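Local coordinates for protein protelomerase (Agrobacterium tumefaciens, PDB 4F43) that probably resolves replicated telomere junctions into covalently closed hairpin ends, which it generates and protects on the linear chromosome, at residues 32-41 with 74-83. The protein carries 1 engineered substitution. Sequence-based numbering, arbitrary orientation.
With nucleotides of chain B.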
ATOM      1  N   ARG A  32      -9.330  22.259 -10.294  1.00 25.34           N
ATOM      2  CA  ARG A  32     -10.097  21.804 -11.449  1.00 29.46           C
ATOM      3  C   ARG A  32     -11.233  20.877 -11.028  1.00 29.80           C
ATOM      4  O   ARG A  32     -12.324  20.924 -11.596  1.00 30.39           O
ATOM      5  CB  ARG A  32      -9.195  21.111 -12.472  1.00 35.99           C
ATOM      6  CG  ARG A  32      -8.161  22.026 -13.103  1.00 50.20           C
ATOM      7  CD  ARG A  32      -7.790  21.560 -14.499  1.00 65.03           C
ATOM      8  NE  ARG A  32      -8.940  21.597 -15.399  1.00 78.73           N
ATOM      9  CZ  ARG A  32      -9.292  22.658 -16.117  1.00 85.74           C
ATOM     10  NH1 ARG A  32      -8.583  23.776 -16.045  1.00 91.30           N
ATOM     11  NH2 ARG A  32     -10.355  22.601 -16.908  1.00 83.38           N
ATOM     12  N   ILE A  33     -10.970  20.042 -10.029  1.00 29.87           N
ATOM     13  CA  ILE A  33     -11.992  19.154  -9.481  1.00 29.31           C
ATOM     14  C   ILE A  33     -13.084  19.959  -8.782  1.00 30.55           C
ATOM     15  O   ILE A  33     -14.277  19.676  -8.929  1.00 28.41           O
ATOM     16  CB  ILE A  33     -11.384  18.140  -8.490  1.00 30.99           C
ATOM     17  CG1 ILE A  33     -10.379  17.237  -9.205  1.00 30.48           C
ATOM     18  CG2 ILE A  33     -12.472  17.300  -7.841  1.00 25.32           C
ATOM     19  CD1 ILE A  33      -9.702  16.233  -8.299  1.00 26.65           C
ATOM     20  N   ALA A  34     -12.669  20.969  -8.022  1.00 24.76           N
ATOM     21  CA  ALA A  34     -13.610  21.835  -7.319  1.00 17.80           C
ATOM     22  C   ALA A  34     -14.523  22.570  -8.297  1.00 32.33           C
ATOM     23  O   ALA A  34     -15.736  22.633  -8.099  1.00 40.08           O
ATOM     24  CB  ALA A  34     -12.863  22.826  -6.441  1.00 18.22           C
ATOM     25  N   ASP A  35     -13.931  23.123  -9.350  1.00 39.70           N
ATOM     26  CA  ASP A  35     -14.689  23.827 -10.379  1.00 29.38           C
ATOM     27  C   ASP A  35     -15.570  22.859 -11.158  1.00 27.28           C
ATOM     28  O   ASP A  35     -16.623  23.237 -11.671  1.00 36.21           O
ATOM     29  CB  ASP A  35     -13.746  24.559 -11.336  1.00 33.20           C
ATOM     30  CG  ASP A  35     -12.866  25.570 -10.629  1.00 54.14           C
ATOM     31  OD1 ASP A  35     -13.249  26.025  -9.532  1.00 62.14           O
ATOM     32  OD2 ASP A  35     -11.792  25.908 -11.172  1.00 59.93           O
ATOM     33  N   PHE A  36     -15.125  21.610 -11.245  1.00 22.50           N
ATOM     34  CA  PHE A  36     -15.890  20.561 -11.905  1.00 17.07           C
ATOM     35  C   PHE A  36     -17.180  20.291 -11.135  1.00 27.81           C
ATOM     36  O   PHE A  36     -18.283  20.383 -11.684  1.00 37.40           O
ATOM     37  CB  PHE A  36     -15.051  19.286 -11.987  1.00 16.85           C
ATOM     38  CG  PHE A  36     -15.597  18.260 -12.929  1.00 17.24           C
ATOM     39  CD1 PHE A  36     -15.436  18.403 -14.295  1.00 17.58           C
ATOM     40  CD2 PHE A  36     -16.260  17.145 -12.451  1.00 18.77           C
ATOM     41  CE1 PHE A  36     -15.933  17.458 -15.165  1.00 26.90           C
ATOM     42  CE2 PHE A  36     -16.758  16.197 -13.317  1.00 26.21           C
ATOM     43  CZ  PHE A  36     -16.594  16.354 -14.676  1.00 33.64           C
ATOM     44  N   ILE A  37     -17.025  19.965  -9.855  1.00 27.67           N
ATOM     45  CA  ILE A  37     -18.165  19.723  -8.976  1.00 33.13           C
ATOM     46  C   ILE A  37     -19.069  20.955  -8.910  1.00 37.23           C
ATOM     47  O   ILE A  37     -20.292  20.835  -8.829  1.00 38.66           O
ATOM     48  CB  ILE A  37     -17.706  19.330  -7.555  1.00 32.36           C
ATOM     49  CG1 ILE A  37     -16.799  18.099  -7.608  1.00 30.46           C
ATOM     50  CG2 ILE A  37     -18.901  19.069  -6.652  1.00 27.52           C
ATOM     51  CD1 ILE A  37     -17.453  16.880  -8.219  1.00 27.40           C
ATOM     52  N   ALA A  38     -18.458  22.134  -8.965  1.00 37.70           N
ATOM     53  CA  ALA A  38     -19.200  23.391  -8.958  1.00 39.18           C
ATOM     54  C   ALA A  38     -20.084  23.522 -10.195  1.00 34.87           C
ATOM     55  O   ALA A  38     -21.263  23.864 -10.092  1.00 37.68           O
ATOM     56  CB  ALA A  38     -18.244  24.569  -8.862  1.00 39.06           C
ATOM     57  N   ALA A  39     -19.507  23.245 -11.361  1.00 33.30           N
ATOM     58  CA  ALA A  39     -20.234  23.340 -12.621  1.00 29.41           C
ATOM     59  C   ALA A  39     -21.305  22.259 -12.726  1.00 31.72           C
ATOM     60  O   ALA A  39     -22.317  22.445 -13.402  1.00 35.68           O
ATOM     61  CB  ALA A  39     -19.273  23.252 -13.796  1.00 21.00           C
ATOM     62  N   MET A  40     -21.080  21.132 -12.057  1.00 41.82           N
ATOM     63  CA  MET A  40     -22.048  20.037 -12.069  1.00 44.75           C
ATOM     64  C   MET A  40     -23.352  20.387 -11.350  1.00 33.95           C
ATOM     65  O   MET A  40     -24.386  19.760 -11.584  1.00 37.90           O
ATOM     66  CB  MET A  40     -21.445  18.773 -11.456  1.00 53.50           C
ATOM     67  CG  MET A  40     -20.403  18.094 -12.325  1.00 52.97           C
ATOM     68  SD  MET A  40     -19.914  16.498 -11.649  1.00 40.04           S
ATOM     69  CE  MET A  40     -21.504  15.680 -11.566  1.00 37.79           C
ATOM     70  N   ASN A  41     -23.297  21.386 -10.473  1.00 38.39           N
ATOM     71  CA  ASN A  41     -24.462  21.780  -9.688  1.00 48.34           C
ATOM     72  C   ASN A  41     -25.610  22.339 -10.526  1.00 54.90           C
ATOM     73  O   ASN A  41     -25.479  23.390 -11.148  1.00 48.24           O
ATOM     74  CB  ASN A  41     -24.065  22.795  -8.611  1.00 45.80           C
ATOM     75  CG  ASN A  41     -23.368  22.150  -7.432  1.00 39.20           C
ATOM     76  OD1 ASN A  41     -23.974  21.927  -6.384  1.00 39.57           O
ATOM     77  ND2 ASN A  41     -22.088  21.840  -7.598  1.00 36.00           N
ATOM     78  N   LYS A  74      -9.756  10.151  -8.656  1.00 18.28           N
ATOM     79  CA  LYS A  74     -10.000  11.349  -7.851  1.00 18.77           C
ATOM     80  C   LYS A  74     -11.337  12.010  -8.191  1.00 27.63           C
ATOM     81  O   LYS A  74     -12.158  12.267  -7.304  1.00 33.62           O
ATOM     82  CB  LYS A  74      -8.866  12.362  -8.020  1.00 26.38           C
ATOM     83  CG  LYS A  74      -7.511  11.884  -7.529  1.00 35.37           C
ATOM     84  CD  LYS A  74      -6.468  12.980  -7.674  1.00 36.03           C
ATOM     85  CE  LYS A  74      -5.092  12.505  -7.243  1.00 49.50           C
ATOM     86  NZ  LYS A  74      -5.050  12.134  -5.802  1.00 58.39           N
ATOM     87  N   TYR A  75     -11.544  12.283  -9.477  1.00 28.64           N
ATOM     88  CA  TYR A  75     -12.788  12.880  -9.955  1.00 22.69           C
ATOM     89  C   TYR A  75     -13.998  12.058  -9.531  1.00 28.12           C
ATOM     90  O   TYR A  75     -14.956  12.595  -8.978  1.00 41.17           O
ATOM     91  CB  TYR A  75     -12.780  13.014 -11.480  1.00 26.16           C
ATOM     92  CG  TYR A  75     -11.987  14.187 -12.010  1.00 33.00           C
ATOM     93  CD1 TYR A  75     -12.488  15.482 -11.936  1.00 40.53           C
ATOM     94  CD2 TYR A  75     -10.747  13.999 -12.606  1.00 32.27           C
ATOM     95  CE1 TYR A  75     -11.769  16.555 -12.427  1.00 45.69           C
ATOM     96  CE2 TYR A  75     -10.021  15.064 -13.100  1.00 39.13           C
ATOM     97  CZ  TYR A  75     -10.537  16.340 -13.007  1.00 49.12           C
ATOM     98  OH  TYR A  75      -9.816  17.403 -13.499  1.00 54.06           O
ATOM     99  N   ARG A  76     -13.943  10.755  -9.790  1.00 24.53           N
ATOM    100  CA  ARG A  76     -15.051   9.858  -9.476  1.00 27.74           C
ATOM    101  C   ARG A  76     -15.375   9.829  -7.984  1.00 28.44           C
ATOM    102  O   ARG A  76     -16.545   9.861  -7.596  1.00 26.80           O
ATOM    103  CB  ARG A  76     -14.763   8.444  -9.986  1.00 28.60           C
ATOM    104  CG  ARG A  76     -14.699   8.338 -11.500  1.00 32.30           C
ATOM    105  CD  ARG A  76     -14.423   6.913 -11.941  1.00 28.99           C
ATOM    106  NE  ARG A  76     -15.483   6.005 -11.513  1.00 30.39           N
ATOM    107  CZ  ARG A  76     -16.616   5.816 -12.180  1.00 27.25           C
ATOM    108  NH1 ARG A  76     -16.838   6.473 -13.311  1.00 35.93           N
ATOM    109  NH2 ARG A  76     -17.529   4.971 -11.718  1.00 18.83           N
ATOM    110  N   ASN A  77     -14.339   9.769  -7.153  1.00 22.83           N
ATOM    111  CA  ASN A  77     -14.532   9.820  -5.708  1.00 20.38           C
ATOM    112  C   ASN A  77     -15.139  11.145  -5.263  1.00 34.57           C
ATOM    113  O   ASN A  77     -15.980  11.186  -4.360  1.00 47.45           O
ATOM    114  CB  ASN A  77     -13.216   9.561  -4.973  1.00 15.26           C
ATOM    115  CG  ASN A  77     -12.802   8.105  -5.016  1.00 23.79           C
ATOM    116  OD1 ASN A  77     -13.647   7.211  -5.080  1.00 26.98           O
ATOM    117  ND2 ASN A  77     -11.499   7.858  -4.977  1.00 25.74           N
ATOM    118  N   ALA A  78     -14.715  12.227  -5.909  1.00 28.22           N
ATOM    119  CA  ALA A  78     -15.266  13.548  -5.624  1.00 32.62           C
ATOM    120  C   ALA A  78     -16.753  13.600  -5.961  1.00 41.57           C
ATOM    121  O   ALA A  78     -17.549  14.171  -5.215  1.00 45.58           O
ATOM    122  CB  ALA A  78     -14.507  14.617  -6.391  1.00 29.26           C
ATOM    123  N   ILE A  79     -17.119  12.993  -7.087  1.00 34.26           N
ATOM    124  CA  ILE A  79     -18.514  12.930  -7.508  1.00 28.65           C
ATOM    125  C   ILE A  79     -19.339  12.104  -6.525  1.00 29.45           C
ATOM    126  O   ILE A  79     -20.442  12.498  -6.143  1.00 40.46           O
ATOM    127  CB  ILE A  79     -18.656  12.336  -8.924  1.00 26.89           C
ATOM    128  CG1 ILE A  79     -17.914  13.197  -9.946  1.00 31.34           C
ATOM    129  CG2 ILE A  79     -20.123  12.215  -9.307  1.00 22.13           C
ATOM    130  CD1 ILE A  79     -17.913  12.624 -11.348  1.00 27.44           C
ATOM    131  N   ARG A  80     -18.796  10.960  -6.117  1.00 26.45           N
ATOM    132  CA  ARG A  80     -19.468  10.101  -5.146  1.00 28.86           C
ATOM    133  C   ARG A  80     -19.678  10.824  -3.822  1.00 29.73           C
ATOM    134  O   ARG A  80     -20.704  10.647  -3.163  1.00 32.17           O
ATOM    135  CB  ARG A  80     -18.672   8.817  -4.909  1.00 36.17           C
ATOM    136  CG  ARG A  80     -18.641   7.870  -6.095  1.00 45.75           C
ATOM    137  CD  ARG A  80     -17.915   6.584  -5.736  1.00 47.84           C
ATOM    138  NE  ARG A  80     -17.823   5.667  -6.868  1.00 52.38           N
ATOM    139  CZ  ARG A  80     -18.702   4.704  -7.125  1.00 62.30           C
ATOM    140  NH1 ARG A  80     -18.534   3.916  -8.177  1.00 63.35           N
ATOM    141  NH2 ARG A  80     -19.749   4.530  -6.330  1.00 66.15           N
ATOM    142  N   GLU A  81     -18.703  11.642  -3.439  1.00 32.05           N
ATOM    143  CA  GLU A  81     -18.786  12.389  -2.189  1.00 45.11           C
ATOM    144  C   GLU A  81     -19.809  13.518  -2.275  1.00 58.19           C
ATOM    145  O   GLU A  81     -20.573  13.746  -1.337  1.00 68.18           O
ATOM    146  CB  GLU A  81     -17.416  12.957  -1.809  1.00 44.76           C
ATOM    147  CG  GLU A  81     -17.404  13.718  -0.493  1.00 49.10           C
ATOM    148  CD  GLU A  81     -16.063  14.365  -0.205  1.00 56.06           C
ATOM    149  OE1 GLU A  81     -15.847  14.807   0.943  1.00 51.57           O
ATOM    150  OE2 GLU A  81     -15.225  14.433  -1.129  1.00 63.56           O
ATOM    151  N   ALA A  82     -19.823  14.214  -3.406  1.00 52.54           N
ATOM    152  CA  ALA A  82     -20.674  15.387  -3.571  1.00 45.83           C
ATOM    153  C   ALA A  82     -22.142  15.043  -3.814  1.00 42.07           C
ATOM    154  O   ALA A  82     -23.027  15.578  -3.149  1.00 43.48           O
ATOM    155  CB  ALA A  82     -20.144  16.270  -4.691  1.00 44.09           C
ATOM    156  N   PHE A  83     -22.397  14.146  -4.762  1.00 38.64           N
ATOM    157  CA  PHE A  83     -23.766  13.843  -5.169  1.00 43.19           C
ATOM    158  C   PHE A  83     -24.245  12.483  -4.671  1.00 51.23           C
ATOM    159  O   PHE A  83     -25.227  12.397  -3.937  1.00 56.20           O
ATOM    160  CB  PHE A  83     -23.898  13.940  -6.690  1.00 37.46           C
ATOM    161  CG  PHE A  83     -23.444  15.257  -7.248  1.00 31.94           C
ATOM    162  CD1 PHE A  83     -24.313  16.332  -7.318  1.00 39.57           C
ATOM    163  CD2 PHE A  83     -22.142  15.425  -7.687  1.00 18.74           C
ATOM    164  CE1 PHE A  83     -23.895  17.548  -7.823  1.00 36.35           C
ATOM    165  CE2 PHE A  83     -21.718  16.640  -8.191  1.00 16.13           C
ATOM    166  CZ  PHE A  83     -22.596  17.701  -8.260  1.00 27.89           C
TER
ATOM    167  P    DT B  20     -12.489   4.220  -9.766  1.00 31.70           P
ATOM    168  OP1  DT B  20     -13.675   4.965  -9.288  1.00 34.23           O
ATOM    169  OP2  DT B  20     -11.387   4.941 -10.443  1.00 28.49           O
ATOM    170  O5'  DT B  20     -11.883   3.420  -8.520  1.00 35.70           O
ATOM    171  C5'  DT B  20     -12.740   2.661  -7.673  1.00 34.24           C
ATOM    172  C4'  DT B  20     -11.982   2.138  -6.465  1.00 28.46           C
ATOM    173  O4'  DT B  20     -10.929   1.245  -6.907  1.00 28.16           O
ATOM    174  C3'  DT B  20     -11.304   3.206  -5.612  1.00 28.95           C
ATOM    175  O3'  DT B  20     -11.418   2.881  -4.230  1.00 29.49           O
ATOM    176  C2'  DT B  20      -9.852   3.157  -6.078  1.00 28.76           C
ATOM    177  C1'  DT B  20      -9.685   1.680  -6.403  1.00 28.40           C
ATOM    178  N1   DT B  20      -8.655   1.444  -7.441  1.00 28.10           N
ATOM    179  C2   DT B  20      -7.624   0.571  -7.180  1.00 30.58           C
ATOM    180  O2   DT B  20      -7.509  -0.033  -6.128  1.00 46.25           O
ATOM    181  N3   DT B  20      -6.729   0.429  -8.207  1.00 27.99           N
ATOM    182  C4   DT B  20      -6.755   1.055  -9.439  1.00 27.80           C
ATOM    183  O4   DT B  20      -5.894   0.854 -10.293  1.00 27.80           O
ATOM    184  C5   DT B  20      -7.863   1.956  -9.638  1.00 27.79           C
ATOM    185  C7   DT B  20      -8.015   2.700 -10.928  1.00 27.83           C
ATOM    186  C6   DT B  20      -8.747   2.107  -8.645  1.00 41.00           C
ATOM    187  P    DA B  21     -10.839   3.880  -3.112  1.00 30.90           P
ATOM    188  OP1  DA B  21     -11.749   3.834  -1.946  1.00 39.47           O
ATOM    189  OP2  DA B  21     -10.546   5.177  -3.764  1.00 25.49           O
ATOM    190  O5'  DA B  21      -9.447   3.211  -2.697  1.00 39.50           O
ATOM    191  C5'  DA B  21      -9.430   2.000  -1.942  1.00 24.89           C
ATOM    192  C4'  DA B  21      -8.010   1.556  -1.631  1.00 25.68           C
ATOM    193  O4'  DA B  21      -7.265   1.415  -2.866  1.00 23.87           O
ATOM    194  C3'  DA B  21      -7.185   2.511  -0.773  1.00 25.42           C
ATOM    195  O3'  DA B  21      -6.231   1.773  -0.022  1.00 30.75           O
ATOM    196  C2'  DA B  21      -6.484   3.357  -1.826  1.00 24.42           C
ATOM    197  C1'  DA B  21      -6.132   2.256  -2.817  1.00 23.91           C
ATOM    198  N9   DA B  21      -5.846   2.714  -4.170  1.00 23.79           N
ATOM    199  C8   DA B  21      -6.541   3.623  -4.919  1.00 24.08           C
ATOM    200  N7   DA B  21      -6.031   3.819  -6.114  1.00 23.97           N
ATOM    201  C5   DA B  21      -4.929   2.979  -6.148  1.00 23.54           C
ATOM    202  C6   DA B  21      -3.954   2.705  -7.129  1.00 23.27           C
ATOM    203  N6   DA B  21      -3.906   3.269  -8.342  1.00 23.40           N
ATOM    204  N1   DA B  21      -3.005   1.805  -6.808  1.00 22.92           N
ATOM    205  C2   DA B  21      -3.013   1.217  -5.611  1.00 42.41           C
ATOM    206  N3   DA B  21      -3.871   1.390  -4.613  1.00 44.93           N
ATOM    207  C4   DA B  21      -4.807   2.289  -4.955  1.00 23.44           C
TER
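Ile-33 lies over one face of the Tyr-75 ring, its CG1 offset toward the rim and 3.6 Å from Tyr-75 CE1, a CH-pi contact, while its other branch, CG2, meets Ala-78 CB. The edge of the same tyrosine ring points at the face of Phe-36 in a T-shaped stack, planes at 68°. One turn on, Ile-37 spreads its branches: CD1 lies against Ala-78 and Ile-79, and CG2, anti to the backbone N, comes within 3.6 Å of Ala-82 CB. Alanines suit these two places because their short side chains let branched isoleucines come close to the helix. At the far end chi3 of Met-40 (57°) turns CE to 3.5 Å from Phe-83 CE2; the sulfur stands obliquely beside the ring, a Met-aromatic contact. Buried Tyr-75 satisfies its OH by hydrogen-bonding Glu-56 OE1, which also salt-bridges Arg-32 NE. On helix 65-82, Arg-76 NE hydrogen-bonds OP1 of DT20 of chain B at 3.0 Å, and Asn-77 ND2 hydrogen-bonds OP2 of DA21 of chain B, the next phosphate. Crossing at -43°, the helices enclose apolar side chains that, with Leu-52 and Met-89 packed on Phe-36 and Met-40, form part of the core of the helical bundle at the start of this fragment, which presents helix 65-82 to the DNA backbone.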